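Local atomic coordinates of glycoside hydrolase, GH17 family (Formosa sp. Hel1_33_131, PDB entry 6FCG), a protein that probably hydrolyses internal beta-1,3-glucosidic bonds of the algal storage glucan laminarin, as an endo-acting laminarinase of glycoside hydrolase family 17. Residues E70-M75 against K107-N112; L86-Y89 against H95-N98; Y243-T248 against G314-K319. All blocks are in the same frame, centred on the assembly; numbering follows the deposited sequence.

Contact 1 of 3, residues E70-M75 against K107-N112; sequences ELKEDM and KNEDAN
On the outer helical layer of the TIM barrel, Lys72 of helix 68-80 and Glu109, the last helical residue of helix 95-109, are joined by a surface salt bridge that spans the groove between the two helices. The backbones stay well apart: the closest pair of CA atoms, those of Lys72 and Lys107, lies 10.8 Å apart, and long side chains must cover the distance from opposite directions. Lys72 NZ donates to Glu109 OE1 at 2.9 Å, reaching the oxygen on its syn side and only 23° out of the carboxylate plane. The glutamate arrives extended beyond CG, whereas the lysine chain bends at its CG-CD bond (chi3 78°), and Lys72 CE comes to 3.6 Å from Glu109 OE1. The stronger partner of the ammonium group is Glu105, one helical turn before Glu109, so one positive charge serves two acids on the same helix and would be expected to ease their mutual repulsion. It may also offset the placing of a negative charge at the C-terminal end of a helix. Beneath this polar bridge the helices meet through apolar atoms, with Met75 packed on Ile103 and Leu106, and the lysine side chain touching Ala102. Just past Glu109 the chain leaves helical geometry at Asp110, whose OD1 accepts a hydrogen bond from the backbone N of Asn112 at 3.1 Å, from well above the carboxylate plane. This is an Asx turn, and it leads the chain out of the helix in the direction of strand 116-121. A charged bridge at the surface over a hydrophobic seam is the arrangement here between two neighbouring helices of the layer that surrounds the parallel strands of a TIM barrel.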
ATOM      1  N   GLU A  70     -32.858  -9.779  34.472  1.00 29.30           N
ATOM      2  CA  GLU A  70     -31.501  -9.709  33.883  1.00 28.35           C
ATOM      3  C   GLU A  70     -30.602  -8.652  34.548  1.00 25.39           C
ATOM      4  O   GLU A  70     -29.448  -8.924  34.898  1.00 22.49           O
ATOM      5  CB  GLU A  70     -31.568  -9.498  32.373  1.00 28.20           C
ATOM      6  CG  GLU A  70     -32.075 -10.711  31.612  1.00 30.38           C
ATOM      7  CD  GLU A  70     -32.362 -10.454  30.122  1.00 32.58           C
ATOM      8  OE1 GLU A  70     -32.761  -9.340  29.727  1.00 31.93           O
ATOM      9  OE2 GLU A  70     -32.188 -11.391  29.321  1.00 35.51           O
ATOM     10  N   LEU A  71     -31.157  -7.479  34.790  1.00 24.52           N
ATOM     11  CA  LEU A  71     -30.415  -6.435  35.485  1.00 25.83           C
ATOM     12  C   LEU A  71     -30.010  -6.820  36.908  1.00 25.94           C
ATOM     13  O   LEU A  71     -28.927  -6.443  37.356  1.00 27.65           O
ATOM     14  CB  LEU A  71     -31.200  -5.130  35.492  1.00 26.25           C
ATOM     15  CG  LEU A  71     -31.513  -4.544  34.095  1.00 26.56           C
ATOM     16  CD1 LEU A  71     -32.563  -3.449  34.225  1.00 26.04           C
ATOM     17  CD2 LEU A  71     -30.258  -4.045  33.405  1.00 25.69           C
ATOM     18  N   LYS A  72     -30.849  -7.578  37.605  1.00 25.47           N
ATOM     19  CA  LYS A  72     -30.524  -8.036  38.950  1.00 26.87           C
ATOM     20  C   LYS A  72     -29.344  -8.991  38.957  1.00 24.74           C
ATOM     21  O   LYS A  72     -28.486  -8.901  39.825  1.00 22.98           O
ATOM     22  CB  LYS A  72     -31.722  -8.709  39.618  1.00 30.29           C
ATOM     23  CG  LYS A  72     -32.799  -7.738  40.051  1.00 32.92           C
ATOM     24  CD  LYS A  72     -34.111  -8.423  40.375  1.00 36.39           C
ATOM     25  CE  LYS A  72     -34.088  -9.090  41.737  1.00 39.51           C
ATOM     26  NZ  LYS A  72     -35.483  -9.453  42.106  1.00 40.71           N
ATOM     27  N   GLU A  73     -29.295  -9.877  37.972  1.00 24.60           N
ATOM     28  CA  GLU A  73     -28.115 -10.713  37.746  1.00 24.76           C
ATOM     29  C   GLU A  73     -26.830  -9.855  37.737  1.00 24.57           C
ATOM     30  O   GLU A  73     -25.886 -10.136  38.479  1.00 24.31           O
ATOM     31  CB  GLU A  73     -28.250 -11.509  36.446  1.00 26.44           C
ATOM     32  CG  GLU A  73     -29.260 -12.651  36.475  1.00 29.91           C
ATOM     33  CD  GLU A  73     -29.465 -13.352  35.128  1.00 34.46           C
ATOM     34  OE1 GLU A  73     -29.286 -12.728  34.056  1.00 37.74           O
ATOM     35  OE2 GLU A  73     -29.784 -14.564  35.128  1.00 34.40           O
ATOM     36  N   ASP A  74     -26.837  -8.769  36.958  1.00 23.62           N
ATOM     37  CA  ASP A  74     -25.668  -7.876  36.845  1.00 22.95           C
ATOM     38  C   ASP A  74     -25.334  -7.195  38.146  1.00 22.16           C
ATOM     39  O   ASP A  74     -24.172  -7.117  38.550  1.00 21.20           O
ATOM     40  CB  ASP A  74     -25.885  -6.805  35.765  1.00 23.51           C
ATOM     41  CG  ASP A  74     -25.962  -7.379  34.376  1.00 23.46           C
ATOM     42  OD1 ASP A  74     -25.750  -8.600  34.218  1.00 24.60           O
ATOM     43  OD2 ASP A  74     -26.269  -6.643  33.411  1.00 23.60           O
ATOM     44  N   MET A  75     -26.364  -6.689  38.799  1.00 23.19           N
ATOM     45  CA  MET A  75     -26.174  -6.012  40.061  1.00 24.58           C
ATOM     46  C   MET A  75     -25.533  -6.933  41.080  1.00 24.65           C
ATOM     47  O   MET A  75     -24.640  -6.494  41.814  1.00 23.76           O
ATOM     48  CB  MET A  75     -27.499  -5.477  40.608  1.00 25.42           C
ATOM     49  CG  MET A  75     -28.181  -4.367  39.821  1.00 25.77           C
ATOM     50  SD  MET A  75     -27.204  -2.914  39.444  1.00 28.65           S
ATOM     51  CE  MET A  75     -26.599  -3.322  37.785  1.00 27.45           C
ATOM     52  N   LYS A 107     -32.593  -4.437  47.342  1.00 25.25           N
ATOM     53  CA  LYS A 107     -32.513  -3.850  48.677  1.00 27.95           C
ATOM     54  C   LYS A 107     -33.664  -4.314  49.608  1.00 28.41           C
ATOM     55  O   LYS A 107     -33.461  -4.422  50.811  1.00 26.03           O
ATOM     56  CB  LYS A 107     -32.458  -2.305  48.622  1.00 28.11           C
ATOM     57  CG  LYS A 107     -31.255  -1.782  47.862  1.00 27.76           C
ATOM     58  CD  LYS A 107     -31.015  -0.284  47.927  1.00 28.10           C
ATOM     59  CE  LYS A 107     -31.370   0.420  49.213  1.00 28.07           C
ATOM     60  NZ  LYS A 107     -30.745   1.762  49.204  1.00 30.05           N
ATOM     61  N   ASN A 108     -34.838  -4.601  49.045  1.00 30.79           N
ATOM     62  CA  ASN A 108     -35.923  -5.205  49.810  1.00 32.89           C
ATOM     63  C   ASN A 108     -35.646  -6.663  50.156  1.00 32.19           C
ATOM     64  O   ASN A 108     -36.030  -7.095  51.231  1.00 32.49           O
ATOM     65  CB  ASN A 108     -37.245  -5.127  49.066  1.00 36.02           C
ATOM     66  CG  ASN A 108     -37.687  -3.697  48.787  1.00 37.62           C
ATOM     67  OD1 ASN A 108     -37.314  -2.786  49.483  1.00 31.09           O
ATOM     68  ND2 ASN A 108     -38.533  -3.509  47.766  1.00 43.08           N
ATOM     69  N   GLU A 109     -34.979  -7.397  49.261  1.00 32.70           N
ATOM     70  CA  GLU A 109     -34.586  -8.794  49.508  1.00 37.02           C
ATOM     71  C   GLU A 109     -33.501  -8.930  50.549  1.00 35.59           C
ATOM     72  O   GLU A 109     -33.469  -9.898  51.295  1.00 37.99           O
ATOM     73  CB  GLU A 109     -34.098  -9.487  48.228  1.00 40.92           C
ATOM     74  CG  GLU A 109     -35.222  -9.881  47.286  1.00 50.19           C
ATOM     75  CD  GLU A 109     -34.731 -10.352  45.886  1.00 55.18           C
ATOM     76  OE1 GLU A 109     -35.471 -10.174  44.871  1.00 55.06           O
ATOM     77  OE2 GLU A 109     -33.616 -10.933  45.798  1.00 54.05           O
ATOM     78  N   ASP A 110     -32.612  -7.959  50.591  1.00 34.28           N
ATOM     79  CA  ASP A 110     -31.414  -8.036  51.398  1.00 33.58           C
ATOM     80  C   ASP A 110     -31.157  -6.631  51.933  1.00 33.07           C
ATOM     81  O   ASP A 110     -30.838  -5.711  51.178  1.00 30.33           O
ATOM     82  CB  ASP A 110     -30.257  -8.550  50.532  1.00 34.00           C
ATOM     83  CG  ASP A 110     -28.912  -8.653  51.286  1.00 36.65           C
ATOM     84  OD1 ASP A 110     -28.818  -8.408  52.511  1.00 42.73           O
ATOM     85  OD2 ASP A 110     -27.919  -9.006  50.637  1.00 34.79           O
ATOM     86  N   ALA A 111     -31.277  -6.485  53.248  1.00 33.12           N
ATOM     87  CA  ALA A 111     -31.090  -5.212  53.885  1.00 33.88           C
ATOM     88  C   ALA A 111     -29.639  -4.689  53.826  1.00 33.27           C
ATOM     89  O   ALA A 111     -29.422  -3.496  53.969  1.00 34.49           O
ATOM     90  CB  ALA A 111     -31.596  -5.287  55.312  1.00 35.49           C
ATOM     91  N   ASN A 112     -28.656  -5.557  53.620  1.00 37.15           N
ATOM     92  CA  ASN A 112     -27.239  -5.118  53.424  1.00 43.62           C
ATOM     93  C   ASN A 112     -26.813  -4.798  52.007  1.00 40.20           C
ATOM     94  O   ASN A 112     -25.695  -4.320  51.808  1.00 41.52           O
ATOM     95  CB  ASN A 112     -26.255  -6.144  54.002  1.00 47.64           C
ATOM     96  CG  ASN A 112     -26.361  -6.252  55.497  1.00 56.18           C
ATOM     97  OD1 ASN A 112     -26.368  -7.361  56.010  1.00 82.69           O
ATOM     98  ND2 ASN A 112     -26.531  -5.133  56.202  1.00 53.11           N
TER

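Contact 2 of 3, residues L86-Y89 against H95-N98; sequences LRTY and HTSN
Thr88, just beyond the end of strand 83-87, and Thr96, in the first turn of helix 95-109, bring their branched side chains together at a buried position, where they cross obliquely. Their methyl groups face each other, although the detail of this meeting is uncertain. A hydrogen bond from Thr88 OG1 to Thr96 OG1 is at most weak, at 3.5 Å, and doubtful because the position of the acceptor is uncertain. In Thr96 the hydroxyl stands beside its own backbone N, anti to the carbonyl carbon (chi1 -67°), and the methyl takes the position anti to N. The stronger partner of this hydroxyl is the backbone carbonyl of Asn90. His95 has CG anti to the backbone N (chi1 177°), which carries its ring toward the end of the strand, where ND1 meets a water. The two segments open a beta-alpha-beta crossover of the TIM barrel, made of strand 83-87, helix 95-109 and strand 116-121, and the short loop between them lies at the C-terminal end of the strand, the end at which barrel enzymes of this kind carry their active site. The water links the two segments: it accepts from Tyr89 N at 3.2 Å and is hydrogen-bonded to His95 ND1, also at 3.2 Å. The other ring nitrogen of His95 is bonded to Gly56 N, and the imidazole stacks with Tyr57, so its rotation is fixed from several directions. Arg87 has a nearly straight chain that ends at Glu305 and Asn168, the former paired with NH1 and the latter with NH2. Its guanidinium has Tyr89 CE2 3.3 Å above one face, near its margin, while Tyr89 OH reaches the same carboxylate oxygen as NH1, Glu305 OE2.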
ATOM      1  N   LEU A  86     -22.791   3.026  40.307  1.00 20.40           N
ATOM      2  CA  LEU A  86     -22.733   2.926  38.865  1.00 21.62           C
ATOM      3  C   LEU A  86     -23.236   4.174  38.170  1.00 22.56           C
ATOM      4  O   LEU A  86     -23.863   5.033  38.768  1.00 21.69           O
ATOM      5  CB  LEU A  86     -23.308   1.605  38.328  1.00 21.79           C
ATOM      6  CG  LEU A  86     -24.610   1.131  38.864  1.00 22.84           C
ATOM      7  CD1 LEU A  86     -25.753   1.660  38.036  1.00 25.39           C
ATOM      8  CD2 LEU A  86     -24.695  -0.370  38.818  1.00 23.35           C
ATOM      9  N   ARG A  87     -22.873   4.257  36.896  1.00 24.52           N
ATOM     10  CA  ARG A  87     -23.148   5.367  36.017  1.00 24.52           C
ATOM     11  C   ARG A  87     -23.962   4.939  34.820  1.00 22.64           C
ATOM     12  O   ARG A  87     -23.754   3.872  34.252  1.00 23.63           O
ATOM     13  CB  ARG A  87     -21.831   5.842  35.465  1.00 27.29           C
ATOM     14  CG  ARG A  87     -21.901   7.221  34.940  1.00 28.81           C
ATOM     15  CD  ARG A  87     -20.672   7.596  34.155  1.00 27.47           C
ATOM     16  NE  ARG A  87     -21.115   8.664  33.283  1.00 26.79           N
ATOM     17  CZ  ARG A  87     -20.526   9.044  32.167  1.00 27.44           C
ATOM     18  NH1 ARG A  87     -19.372   8.498  31.767  1.00 26.14           N
ATOM     19  NH2 ARG A  87     -21.115  10.007  31.458  1.00 29.16           N
ATOM     20  N   THR A  88     -24.806   5.840  34.381  1.00 22.42           N
ATOM     21  CA  THR A  88     -25.811   5.602  33.359  1.00 23.82           C
ATOM     22  C   THR A  88     -25.842   6.789  32.388  1.00 22.43           C
ATOM     23  O   THR A  88     -25.321   7.880  32.719  1.00 21.79           O
ATOM     24  CB  THR A  88     -27.144   5.354  34.102  1.00 26.48           C
ATOM     25  OG1 THR A  88     -27.514   3.972  33.949  1.00 29.09           O
ATOM     26  CG2 THR A  88     -28.269   6.293  33.653  1.00 26.15           C
ATOM     27  N   TYR A  89     -26.412   6.605  31.199  1.00 21.31           N
ATOM     28  CA  TYR A  89     -26.189   7.603  30.104  1.00 22.03           C
ATOM     29  C   TYR A  89     -27.407   8.405  29.628  1.00 21.33           C
ATOM     30  O   TYR A  89     -27.280   9.587  29.283  1.00 20.19           O
ATOM     31  CB  TYR A  89     -25.485   6.932  28.918  1.00 21.43           C
ATOM     32  CG  TYR A  89     -24.060   6.601  29.255  1.00 21.22           C
ATOM     33  CD1 TYR A  89     -23.744   5.411  29.898  1.00 22.07           C
ATOM     34  CD2 TYR A  89     -23.025   7.495  28.971  1.00 20.68           C
ATOM     35  CE1 TYR A  89     -22.435   5.124  30.269  1.00 22.90           C
ATOM     36  CE2 TYR A  89     -21.713   7.206  29.307  1.00 21.34           C
ATOM     37  CZ  TYR A  89     -21.415   6.024  29.962  1.00 21.98           C
ATOM     38  OH  TYR A  89     -20.122   5.713  30.294  1.00 20.87           O
ATOM     39  N   HIS A  95     -34.138   1.619  30.257  1.00 18.75           N
ATOM     40  CA  HIS A  95     -32.981   1.003  30.887  1.00 18.16           C
ATOM     41  C   HIS A  95     -32.598   1.550  32.285  1.00 18.35           C
ATOM     42  O   HIS A  95     -32.459   0.795  33.223  1.00 20.12           O
ATOM     43  CB  HIS A  95     -31.834   1.108  29.878  1.00 17.67           C
ATOM     44  CG  HIS A  95     -30.516   0.600  30.361  1.00 17.30           C
ATOM     45  ND1 HIS A  95     -29.455   1.434  30.654  1.00 17.88           N
ATOM     46  CD2 HIS A  95     -30.060  -0.659  30.533  1.00 17.15           C
ATOM     47  CE1 HIS A  95     -28.414   0.714  31.030  1.00 17.02           C
ATOM     48  NE2 HIS A  95     -28.762  -0.556  30.975  1.00 17.73           N
ATOM     49  N   THR A  96     -32.441   2.861  32.430  1.00 18.04           N
ATOM     50  CA  THR A  96     -31.984   3.440  33.685  1.00 16.89           C
ATOM     51  C   THR A  96     -33.023   3.268  34.772  1.00 17.30           C
ATOM     52  O   THR A  96     -32.706   2.961  35.906  1.00 17.89           O
ATOM     53  CB  THR A  96     -31.672   4.922  33.485  1.00 17.10           C
ATOM     54  OG1 THR A  96     -30.532   5.019  32.618  1.00 18.11           O
ATOM     55  CG2 THR A  96     -31.423   5.653  34.814  1.00 16.38           C
ATOM     56  N   SER A  97     -34.265   3.550  34.414  1.00 18.30           N
ATOM     57  CA  SER A  97     -35.415   3.357  35.271  1.00 18.39           C
ATOM     58  C   SER A  97     -35.503   1.904  35.737  1.00 18.07           C
ATOM     59  O   SER A  97     -35.784   1.623  36.902  1.00 18.28           O
ATOM     60  CB  SER A  97     -36.675   3.793  34.501  1.00 19.19           C
ATOM     61  OG  SER A  97     -37.853   3.385  35.136  1.00 21.36           O
ATOM     62  N   ASN A  98     -35.273   0.973  34.834  1.00 18.02           N
ATOM     63  CA  ASN A  98     -35.302  -0.436  35.210  1.00 18.86           C
ATOM     64  C   ASN A  98     -34.146  -0.840  36.132  1.00 20.85           C
ATOM     65  O   ASN A  98     -34.329  -1.736  36.960  1.00 22.99           O
ATOM     66  CB  ASN A  98     -35.371  -1.335  33.984  1.00 17.53           C
ATOM     67  CG  ASN A  98     -36.686  -1.183  33.246  1.00 16.76           C
ATOM     68  OD1 ASN A  98     -37.725  -0.930  33.849  1.00 17.07           O
ATOM     69  ND2 ASN A  98     -36.654  -1.371  31.962  1.00 16.60           N
TER
HETATM   70  O   HOH W   1     -28.339   4.313  30.006  1.00  2.00           O

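Contact 3 of 3, residues Y243-T248 against G314-K319; sequences YPMHDT and GYYGAK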
ATOM      1  N   TYR A 243      -8.875   9.180  27.631  1.00 19.10           N
ATOM      2  CA  TYR A 243      -8.783   7.914  26.894  1.00 19.33           C
ATOM      3  C   TYR A 243      -7.455   7.683  26.183  1.00 19.30           C
ATOM      4  O   TYR A 243      -7.356   7.806  24.968  1.00 18.96           O
ATOM      5  CB  TYR A 243      -9.949   7.802  25.901  1.00 20.10           C
ATOM      6  CG  TYR A 243     -11.191   7.115  26.468  1.00 19.93           C
ATOM      7  CD1 TYR A 243     -11.254   5.730  26.545  1.00 19.65           C
ATOM      8  CD2 TYR A 243     -12.285   7.864  26.927  1.00 19.88           C
ATOM      9  CE1 TYR A 243     -12.368   5.100  27.058  1.00 20.35           C
ATOM     10  CE2 TYR A 243     -13.413   7.253  27.450  1.00 19.46           C
ATOM     11  CZ  TYR A 243     -13.451   5.871  27.516  1.00 20.55           C
ATOM     12  OH  TYR A 243     -14.551   5.220  27.997  1.00 19.72           O
ATOM     13  N   PRO A 244      -6.414   7.326  26.952  1.00 20.22           N
ATOM     14  CA  PRO A 244      -5.138   6.945  26.344  1.00 20.30           C
ATOM     15  C   PRO A 244      -5.289   5.882  25.241  1.00 20.71           C
ATOM     16  O   PRO A 244      -4.610   6.000  24.218  1.00 21.16           O
ATOM     17  CB  PRO A 244      -4.307   6.406  27.531  1.00 19.67           C
ATOM     18  CG  PRO A 244      -5.000   6.831  28.758  1.00 19.71           C
ATOM     19  CD  PRO A 244      -6.295   7.499  28.418  1.00 20.26           C
ATOM     20  N   MET A 245      -6.133   4.859  25.448  1.00 20.66           N
ATOM     21  CA  MET A 245      -6.267   3.778  24.459  1.00 21.91           C
ATOM     22  C   MET A 245      -6.525   4.347  23.076  1.00 23.56           C
ATOM     23  O   MET A 245      -5.873   3.994  22.119  1.00 21.45           O
ATOM     24  CB  MET A 245      -7.380   2.807  24.817  1.00 22.25           C
ATOM     25  CG  MET A 245      -7.353   1.534  23.975  1.00 23.23           C
ATOM     26  SD  MET A 245      -8.961   1.026  23.347  1.00 25.03           S
ATOM     27  CE  MET A 245      -9.410   2.351  22.251  1.00 25.70           C
ATOM     28  N   HIS A 246      -7.479   5.261  22.987  1.00 27.56           N
ATOM     29  CA  HIS A 246      -7.772   5.917  21.722  1.00 28.37           C
ATOM     30  C   HIS A 246      -6.598   6.715  21.197  1.00 26.13           C
ATOM     31  O   HIS A 246      -6.370   6.733  20.004  1.00 27.88           O
ATOM     32  CB  HIS A 246      -9.016   6.798  21.851  1.00 30.57           C
ATOM     33  CG  HIS A 246     -10.272   6.003  21.939  1.00 32.28           C
ATOM     34  ND1 HIS A 246     -11.046   5.935  23.078  1.00 35.04           N
ATOM     35  CD2 HIS A 246     -10.860   5.189  21.040  1.00 32.58           C
ATOM     36  CE1 HIS A 246     -12.080   5.141  22.861  1.00 33.86           C
ATOM     37  NE2 HIS A 246     -11.989   4.677  21.630  1.00 34.42           N
ATOM     38  N   ASP A 247      -5.886   7.395  22.087  1.00 24.28           N
ATOM     39  CA  ASP A 247      -4.761   8.191  21.678  1.00 23.35           C
ATOM     40  C   ASP A 247      -3.558   7.365  21.233  1.00 22.51           C
ATOM     41  O   ASP A 247      -2.736   7.876  20.478  1.00 21.31           O
ATOM     42  CB  ASP A 247      -4.407   9.241  22.747  1.00 25.28           C
ATOM     43  CG  ASP A 247      -5.410  10.401  22.788  1.00 26.79           C
ATOM     44  OD1 ASP A 247      -6.193  10.567  21.831  1.00 28.29           O
ATOM     45  OD2 ASP A 247      -5.402  11.186  23.760  1.00 28.31           O
ATOM     46  N   THR A 248      -3.487   6.076  21.557  1.00 23.31           N
ATOM     47  CA  THR A 248      -2.480   5.201  20.898  1.00 23.23           C
ATOM     48  C   THR A 248      -2.552   5.232  19.347  1.00 24.91           C
ATOM     49  O   THR A 248      -1.571   4.872  18.671  1.00 21.49           O
ATOM     50  CB  THR A 248      -2.545   3.726  21.295  1.00 22.70           C
ATOM     51  OG1 THR A 248      -3.784   3.140  20.862  1.00 22.81           O
ATOM     52  CG2 THR A 248      -2.369   3.574  22.772  1.00 23.69           C
ATOM     53  N   GLY A 314      -9.918  -2.631  14.065  1.00 24.02           N
ATOM     54  CA  GLY A 314      -9.580  -1.385  13.370  1.00 22.16           C
ATOM     55  C   GLY A 314      -8.243  -0.868  13.873  1.00 20.98           C
ATOM     56  O   GLY A 314      -7.239  -1.617  13.926  1.00 20.13           O
ATOM     57  N   TYR A 315      -8.258   0.379  14.306  1.00 21.01           N
ATOM     58  CA  TYR A 315      -7.043   1.106  14.632  1.00 22.66           C
ATOM     59  C   TYR A 315      -6.267   0.669  15.863  1.00 22.03           C
ATOM     60  O   TYR A 315      -5.069   0.945  15.934  1.00 22.79           O
ATOM     61  CB  TYR A 315      -7.341   2.574  14.876  1.00 23.89           C
ATOM     62  CG  TYR A 315      -7.931   3.333  13.732  1.00 26.33           C
ATOM     63  CD1 TYR A 315      -7.488   3.150  12.415  1.00 27.62           C
ATOM     64  CD2 TYR A 315      -8.935   4.304  13.967  1.00 29.35           C
ATOM     65  CE1 TYR A 315      -8.052   3.895  11.369  1.00 27.87           C
ATOM     66  CE2 TYR A 315      -9.502   5.052  12.929  1.00 28.53           C
ATOM     67  CZ  TYR A 315      -9.056   4.848  11.642  1.00 28.36           C
ATOM     68  OH  TYR A 315      -9.606   5.570  10.645  1.00 26.96           O
ATOM     69  N   TYR A 316      -6.916   0.023  16.816  1.00 20.90           N
ATOM     70  CA  TYR A 316      -6.309  -0.207  18.124  1.00 20.37           C
ATOM     71  C   TYR A 316      -5.792  -1.641  18.386  1.00 20.84           C
ATOM     72  O   TYR A 316      -5.196  -1.886  19.444  1.00 20.10           O
ATOM     73  CB  TYR A 316      -7.315   0.173  19.201  1.00 20.29           C
ATOM     74  CG  TYR A 316      -8.011   1.478  18.916  1.00 20.16           C
ATOM     75  CD1 TYR A 316      -7.321   2.694  19.021  1.00 19.79           C
ATOM     76  CD2 TYR A 316      -9.347   1.505  18.515  1.00 19.35           C
ATOM     77  CE1 TYR A 316      -7.949   3.894  18.754  1.00 20.20           C
ATOM     78  CE2 TYR A 316      -9.987   2.692  18.260  1.00 19.66           C
ATOM     79  CZ  TYR A 316      -9.287   3.884  18.366  1.00 21.30           C
ATOM     80  OH  TYR A 316      -9.951   5.065  18.097  1.00 23.31           O
ATOM     81  N   GLY A 317      -5.996  -2.572  17.435  1.00 20.71           N
ATOM     82  CA  GLY A 317      -5.538  -3.963  17.583  1.00 20.51           C
ATOM     83  C   GLY A 317      -4.368  -4.354  16.680  1.00 21.06           C
ATOM     84  O   GLY A 317      -3.460  -3.557  16.415  1.00 20.80           O
ATOM     85  N   ALA A 318      -4.382  -5.597  16.218  1.00 21.02           N
ATOM     86  CA  ALA A 318      -3.323  -6.131  15.331  1.00 21.99           C
ATOM     87  C   ALA A 318      -3.102  -5.327  14.040  1.00 22.39           C
ATOM     88  O   ALA A 318      -2.002  -5.262  13.550  1.00 20.23           O
ATOM     89  CB  ALA A 318      -3.613  -7.603  14.992  1.00 21.50           C
ATOM     90  N   LYS A 319      -4.150  -4.715  13.498  1.00 26.60           N
ATOM     91  CA  LYS A 319      -4.049  -3.955  12.249  1.00 29.64           C
ATOM     92  C   LYS A 319      -3.699  -2.488  12.471  1.00 28.25           C
ATOM     93  O   LYS A 319      -3.740  -1.697  11.530  1.00 27.12           O
ATOM     94  CB  LYS A 319      -5.357  -4.047  11.446  1.00 35.85           C
ATOM     95  CG  LYS A 319      -5.918  -5.472  11.215  1.00 40.98           C
ATOM     96  CD  LYS A 319      -6.285  -5.688   9.750  1.00 47.92           C
ATOM     97  CE  LYS A 319      -7.728  -5.334   9.428  1.00 49.22           C
ATOM     98  NZ  LYS A 319      -8.139  -5.979   8.152  1.00 51.58           N
TER
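The ring of Tyr316 is sandwiched: Met245 CE sits 3.6 Å above the centre of one face, and Tyr315 CB lies 4.0 Å above the opposite face, over its centre. At the ring's edge, near its plane, stands Thr248 OG1. The setting is two connections after strands of the TIM barrel: helix 244-250, following strand 238-241, and a loop after strand 301-305 holding a type I turn from Gly314 to Gly317. The edge of His246 points toward the face of Tyr316 in an offset T-shaped pair, planes at 83° and centroids 5.1 Å apart. Tyr316 OH lies in the plane of the imidazole at its edge, 3.1 Å from His246 CD2, while Met245 CE covers part of one imidazole face and so touches both rings. Met245 gets there with CG anti to the backbone N (chi1 -168°) and two further bends, placing CE for a CH-pi contact and SD oblique to the Tyr316 ring, 5.0 Å from its centroid, a Met-aromatic contact. Tyr316 CD1 also rests 3.7 Å from Met245 O. Thr248 OG1 donates to that carbonyl at 2.6 Å, in the carbonyl plane, and is also bonded to Ser321 OG.

Overall arrangement
Contacts 1 and 2 are neighbours, their centres 15 Å apart, and share helix 95-109. They touch directly where Leu71 CD1 lies 3.5 Å from Asn98 CB and Met75 SD 3.6 Å from Leu86 CD2, so surface bridge and buried loop belong to one block of helix and strand. Contact 3 lies on the opposite side of the chain's centre, with its centre about 36 Å from that of contact 1 and 28 Å from that of contact 2. Nearest atoms of contacts 2 and 3 are nevertheless only about 6 Å apart. Glu305, which ends strand 301-305, is approached from contact 2 at OE2 and from contact 3 by Tyr243 at OE1, consistent with the expected active-site cleft.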